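PDB 4B7H: catalase, which breaks down hydrogen peroxide to water and oxygen at a haem iron and is inhibited there by nitric oxide. Local coordinates for residues 348-351 against 352-356; 366-369 against 370-373. All coordinates share one frame; numbering follows the deposited sequence.

Contact 1: 348-351 against 352-356; sequences RIFA and YADQQ. With HEM (protoporphyrin IX containing Fe), chain E.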
loop_
_atom_site.group_PDB
_atom_site.type_symbol
_atom_site.label_atom_id
_atom_site.label_comp_id
_atom_site.label_asym_id
_atom_site.label_seq_id
_atom_site.Cartn_x
_atom_site.Cartn_y
_atom_site.Cartn_z
ATOM N N ARG A 348 -9.089 -4.716 21.940
ATOM C CA ARG A 348 -9.662 -5.265 20.714
ATOM C C ARG A 348 -10.525 -4.253 19.965
ATOM O O ARG A 348 -10.512 -4.218 18.736
ATOM C CB ARG A 348 -10.493 -6.506 21.017
ATOM C CG ARG A 348 -9.690 -7.669 21.552
ATOM C CD ARG A 348 -10.600 -8.854 21.831
ATOM N NE ARG A 348 -11.041 -9.484 20.590
ATOM C CZ ARG A 348 -12.212 -10.098 20.422
ATOM N NH1 ARG A 348 -13.092 -10.162 21.417
ATOM N NH2 ARG A 348 -12.510 -10.641 19.245
ATOM N N ILE A 349 -11.266 -3.424 20.698
ATOM C CA ILE A 349 -12.157 -2.462 20.051
ATOM C C ILE A 349 -11.362 -1.508 19.148
ATOM O O ILE A 349 -11.861 -1.044 18.117
ATOM C CB ILE A 349 -13.016 -1.715 21.099
ATOM C CG1 ILE A 349 -13.907 -2.705 21.872
ATOM C CG2 ILE A 349 -13.870 -0.636 20.453
ATOM C CD1 ILE A 349 -14.884 -3.496 21.011
ATOM N N PHE A 350 -10.105 -1.254 19.504
ATOM C CA PHE A 350 -9.211 -0.511 18.626
ATOM C C PHE A 350 -8.591 -1.367 17.509
ATOM O O PHE A 350 -8.559 -0.969 16.342
ATOM C CB PHE A 350 -8.081 0.155 19.421
ATOM C CG PHE A 350 -6.944 0.605 18.548
ATOM C CD1 PHE A 350 -7.095 1.704 17.715
ATOM C CD2 PHE A 350 -5.749 -0.100 18.513
ATOM C CE1 PHE A 350 -6.072 2.113 16.875
ATOM C CE2 PHE A 350 -4.716 0.308 17.673
ATOM C CZ PHE A 350 -4.879 1.415 16.856
ATOM N N ALA A 351 -8.094 -2.540 17.880
ATOM C CA ALA A 351 -7.139 -3.274 17.059
ATOM C C ALA A 351 -7.646 -3.822 15.733
ATOM O O ALA A 351 -6.885 -3.876 14.771
ATOM C CB ALA A 351 -6.514 -4.386 17.872
ATOM N N TYR A 352 -8.903 -4.250 15.668
ATOM C CA TYR A 352 -9.357 -4.971 14.474
ATOM C C TYR A 352 -9.505 -4.050 13.272
ATOM O O TYR A 352 -8.962 -4.338 12.202
ATOM C CB TYR A 352 -10.654 -5.743 14.728
ATOM C CG TYR A 352 -10.465 -6.942 15.633
ATOM C CD1 TYR A 352 -10.029 -6.786 16.950
ATOM C CD2 TYR A 352 -10.731 -8.225 15.184
ATOM C CE1 TYR A 352 -9.849 -7.875 17.776
ATOM C CE2 TYR A 352 -10.573 -9.324 16.019
ATOM C CZ TYR A 352 -10.122 -9.138 17.310
ATOM O OH TYR A 352 -9.965 -10.215 18.148
ATOM N N ALA A 353 -10.229 -2.943 13.451
ATOM C CA ALA A 353 -10.385 -1.965 12.384
ATOM C C ALA A 353 -9.027 -1.417 11.975
ATOM O O ALA A 353 -8.786 -1.158 10.801
ATOM C CB ALA A 353 -11.308 -0.839 12.813
ATOM N N ASP A 354 -8.134 -1.239 12.944
ATOM C CA ASP A 354 -6.797 -0.765 12.635
ATOM C C ASP A 354 -6.102 -1.735 11.673
ATOM O O ASP A 354 -5.540 -1.321 10.653
ATOM C CB ASP A 354 -5.970 -0.587 13.909
ATOM C CG ASP A 354 -4.571 -0.108 13.618
ATOM O OD1 ASP A 354 -4.436 1.004 13.065
ATOM O OD2 ASP A 354 -3.604 -0.839 13.918
ATOM N N GLN A 355 -6.124 -3.027 11.987
ATOM C CA GLN A 355 -5.484 -3.985 11.089
ATOM C C GLN A 355 -6.191 -4.035 9.731
ATOM O O GLN A 355 -5.544 -4.120 8.682
ATOM C CB GLN A 355 -5.400 -5.393 11.688
ATOM C CG GLN A 355 -4.653 -6.321 10.716
ATOM C CD GLN A 355 -4.233 -7.663 11.281
ATOM O OE1 GLN A 355 -4.093 -8.636 10.525
ATOM N NE2 GLN A 355 -3.999 -7.729 12.592
ATOM N N GLN A 356 -7.518 -3.960 9.748
ATOM C CA GLN A 356 -8.289 -4.075 8.517
ATOM C C GLN A 356 -8.041 -2.919 7.553
ATOM O O GLN A 356 -7.996 -3.124 6.336
ATOM C CB GLN A 356 -9.772 -4.250 8.857
ATOM C CG GLN A 356 -10.039 -5.637 9.432
ATOM C CD GLN A 356 -11.194 -5.693 10.406
ATOM O OE1 GLN A 356 -11.893 -4.700 10.638
ATOM N NE2 GLN A 356 -11.406 -6.877 10.989
HETATM C CHA HEM E . -8.330 -11.916 14.821
HETATM C CHB HEM E . -6.542 -8.568 17.841
HETATM C CHC HEM E . -7.931 -11.304 21.584
HETATM C CHD HEM E . -10.894 -13.647 18.599
HETATM C C1A HEM E . -7.715 -10.787 15.306
HETATM C C2A HEM E . -7.169 -9.707 14.505
HETATM C C3A HEM E . -6.694 -8.782 15.352
HETATM C C4A HEM E . -6.911 -9.245 16.701
HETATM C CMA HEM E . -6.028 -7.442 15.023
HETATM C CAA HEM E . -7.174 -9.661 12.961
HETATM C CBA HEM E . -8.481 -9.047 12.480
HETATM C CGA HEM E . -8.493 -8.787 10.997
HETATM O O1A HEM E . -9.576 -8.982 10.390
HETATM O O2A HEM E . -7.456 -8.386 10.409
HETATM C C1B HEM E . -6.732 -9.019 19.127
HETATM C C2B HEM E . -6.266 -8.373 20.333
HETATM C C3B HEM E . -6.634 -9.154 21.370
HETATM C C4B HEM E . -7.360 -10.287 20.839
HETATM C CMB HEM E . -5.474 -7.050 20.350
HETATM C CAB HEM E . -6.430 -8.955 22.883
HETATM C CBB HEM E . -6.312 -7.747 23.433
HETATM C C1C HEM E . -8.993 -12.068 21.132
HETATM C C2C HEM E . -10.044 -12.687 21.927
HETATM C C3C HEM E . -10.859 -13.336 21.076
HETATM C C4C HEM E . -10.354 -13.122 19.737
HETATM C CMC HEM E . -10.150 -12.609 23.470
HETATM C CAC HEM E . -12.164 -14.121 21.349
HETATM C CBC HEM E . -12.972 -13.848 22.388
HETATM C C1D HEM E . -10.422 -13.449 17.331
HETATM C C2D HEM E . -10.962 -14.113 16.189
HETATM C C3D HEM E . -10.182 -13.589 15.014
HETATM C C4D HEM E . -9.243 -12.641 15.548
HETATM C CMD HEM E . -12.085 -15.147 16.165
HETATM C CAD HEM E . -10.410 -13.986 13.563
HETATM C CBD HEM E . -11.645 -13.249 13.051
HETATM C CGD HEM E . -11.872 -13.759 11.659
HETATM O O1D HEM E . -11.744 -12.973 10.686
HETATM O O2D HEM E . -12.162 -14.973 11.515
HETATM N NA HEM E . -7.551 -10.474 16.647
HETATM N NB HEM E . -7.391 -10.182 19.462
HETATM N NC HEM E . -9.219 -12.349 19.795
HETATM N ND HEM E . -9.401 -12.592 16.928
HETATM FE FE HEM E . -8.360 -11.443 18.210
HETATM O O HOH W 1 -11.617 -2.696 15.936
#

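Contact 2: 366-369 against 370-373; sequences DLPV and NRPI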
loop_
_atom_site.group_PDB
_atom_site.type_symbol
_atom_site.label_atom_id
_atom_site.label_comp_id
_atom_site.label_asym_id
_atom_site.label_seq_id
_atom_site.Cartn_x
_atom_site.Cartn_y
_atom_site.Cartn_z
ATOM N N ASP A 366 -16.685 -0.821 2.456
ATOM C CA ASP A 366 -17.540 -0.721 1.282
ATOM C C ASP A 366 -17.609 -2.022 0.474
ATOM O O ASP A 366 -18.424 -2.150 -0.446
ATOM C CB ASP A 366 -17.070 0.433 0.394
ATOM C CG ASP A 366 -17.240 1.799 1.065
ATOM O OD1 ASP A 366 -18.178 1.960 1.877
ATOM O OD2 ASP A 366 -16.438 2.710 0.778
ATOM N N LEU A 367 -16.741 -2.980 0.783
ATOM C CA LEU A 367 -16.791 -4.250 0.062
ATOM C C LEU A 367 -18.110 -4.952 0.350
ATOM O O LEU A 367 -18.644 -4.843 1.457
ATOM C CB LEU A 367 -15.640 -5.161 0.472
ATOM C CG LEU A 367 -14.241 -4.665 0.117
ATOM C CD1 LEU A 367 -13.223 -5.616 0.698
ATOM C CD2 LEU A 367 -14.067 -4.547 -1.392
ATOM N N PRO A 368 -18.645 -5.672 -0.641
ATOM C CA PRO A 368 -19.952 -6.323 -0.493
ATOM C C PRO A 368 -20.190 -7.041 0.853
ATOM O O PRO A 368 -21.236 -6.824 1.472
ATOM C CB PRO A 368 -19.967 -7.297 -1.669
ATOM C CG PRO A 368 -19.248 -6.512 -2.752
ATOM C CD PRO A 368 -18.121 -5.802 -2.016
ATOM N N VAL A 369 -19.251 -7.862 1.312
ATOM C CA VAL A 369 -19.492 -8.643 2.526
ATOM C C VAL A 369 -19.452 -7.774 3.798
ATOM O O VAL A 369 -19.965 -8.168 4.854
ATOM C CB VAL A 369 -18.508 -9.838 2.615
ATOM C CG1 VAL A 369 -17.122 -9.376 2.996
ATOM C CG2 VAL A 369 -18.995 -10.868 3.599
ATOM N N ASN A 370 -18.855 -6.586 3.700
ATOM C CA ASN A 370 -18.705 -5.718 4.868
ATOM C C ASN A 370 -19.755 -4.617 4.995
ATOM O O ASN A 370 -19.872 -3.993 6.053
ATOM C CB ASN A 370 -17.296 -5.137 4.914
ATOM C CG ASN A 370 -16.252 -6.207 5.137
ATOM O OD1 ASN A 370 -16.474 -7.137 5.920
ATOM N ND2 ASN A 370 -15.118 -6.106 4.437
ATOM N N ARG A 371 -20.518 -4.379 3.931
ATOM C CA ARG A 371 -21.580 -3.372 3.981
ATOM C C ARG A 371 -22.777 -3.872 4.770
ATOM O O ARG A 371 -23.189 -5.022 4.614
ATOM C CB ARG A 371 -22.079 -3.037 2.578
ATOM C CG ARG A 371 -21.050 -2.453 1.668
ATOM C CD ARG A 371 -21.721 -1.654 0.570
ATOM N NE ARG A 371 -22.591 -2.438 -0.306
ATOM C CZ ARG A 371 -22.180 -3.047 -1.415
ATOM N NH1 ARG A 371 -20.902 -2.999 -1.771
ATOM N NH2 ARG A 371 -23.046 -3.721 -2.164
ATOM N N PRO A 372 -23.375 -2.996 5.597
ATOM C CA PRO A 372 -24.597 -3.404 6.291
ATOM C C PRO A 372 -25.801 -3.444 5.344
ATOM O O PRO A 372 -25.679 -3.113 4.158
ATOM C CB PRO A 372 -24.763 -2.322 7.359
ATOM C CG PRO A 372 -24.103 -1.115 6.783
ATOM C CD PRO A 372 -22.936 -1.642 5.986
ATOM N N ILE A 373 -26.956 -3.868 5.848
ATOM C CA ILE A 373 -28.130 -3.894 4.988
ATOM C C ILE A 373 -28.782 -2.516 4.881
ATOM O O ILE A 373 -29.444 -2.224 3.890
ATOM C CB ILE A 373 -29.141 -4.982 5.377
ATOM C CG1 ILE A 373 -29.651 -4.770 6.801
ATOM C CG2 ILE A 373 -28.514 -6.351 5.191
ATOM C CD1 ILE A 373 -30.832 -5.661 7.158
#

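Contact 1: 348-351 against 352-356
Arg348 and Tyr352, one helical turn apart, meet at the phenol oxygen, where both hydrogen bonds between their side chains end. The guanidinium comes in side-on and in its own plane, Arg348 donating from NE and from NH2 to the single acceptor Tyr352 OH, at 2.8 Å each and both somewhat bent. The same oxygen is the protein ligand of the haem iron, with Tyr352 OH to FE at 2.0 Å, so two N-H groups and the metal converge on one atom. Arg348 is itself steadied by His212 and by the carbonyl of Val140.

This is the proximal tyrosinate site of the haem catalases, here mounted on helix 343-359, with nitric oxide on the other, distal, side of the haem, lined by His70 and Phe155. Two flat groups of the helix lie against the porphyrin: haem atom C3C lies 3.5 Å above the centre of the Arg348 guanidinium plane, and the phenol ring of Tyr352 offers a face, toward its rim, to C4A. The bend at chi3 (73°) turns the end of Arg348 along the macrocycle. Further along, Gln356 NE2 gives an almost straight bond to propionate oxygen O1A (2.9 Å, 174°), while Gln355 NE2 is tied to the carbonyl of Ile68.

Away from the haem, Asp354 CB sits over one face of the Phe350 ring, a CH-pi contact of 4.1 Å to the centroid. The Asp354 carboxylate then reaches Arg61 of a second subunit. Between the turns, Gln355 N bonds to Ala351 O at 3.0 Å, and a water links Ile349 O to Ala353 N.

Contact 2: 366-369 against 370-373
Arg371 folds back across a tight turn, residues 366-368 included, in the long loop that follows helix 343-359 of the catalase fold. The turn has Leu367 O as its hub: Asn370 N donates to it at 2.8 Å from above the carbonyl plane, as the i to i+3 bond of a beta turn, and Arg371 N adds a weak bond.

From this base the arginine can be traced outward. Its CB lies about equally far from the carbonyl oxygens of Leu367 and Pro368. With CG beside the backbone N (chi1 -62°), the chain runs back toward the start of the turn, and Arg371 CG comes 3.4 Å from both Asp366 O and Leu367 O. CD stays beside Asp366 O, and a bend at chi3 brings the end of the chain round over Pro368, whose CA lies over one face of the guanidinium at 4.1 Å from Arg371 CZ. Arg371 NH1 lies 4.0 Å from Pro368 CG and Pro368 CD. It also makes a weak bond to Tyr387 of a third subunit.

Beside it, Asn370 is held by neighbouring loops and by strand 125-132, OD1 taking bonds from Ala327 N and from Arg129 of that strand, and ND2 giving them to the carbonyls of Tyr364 and Gln325. Val369 CG1 lies against this amide, 3.7 Å from Asn370 OD1. At the arginine tip, Arg371 NH1 donates to Asp366 O at 2.9 Å, and that oxygen lies only 9° out of the guanidinium plane.

Overall arrangement
The two contacts illustrate how one side-chain type serves different ends along a single chain. Contact 1 is wholly buried at the haem, within helix 343-359, and its centre lies about 11 Å from the centre of the chain. Contact 2 belongs to the loop that follows that helix, has its centre about 18 Å from the chain centre and is mostly buried, two of its six touching residues being partly exposed. Their centres are about 17 Å apart and they do not touch, although both reach the third subunit. Each relies on an arginine: in 348-356 it serves a metal-bound phenol oxygen, whereas in 366-373 it serves a main-chain carbonyl. Aromatic and porphyrin surfaces mark the first; prolines and turn bonds, the second.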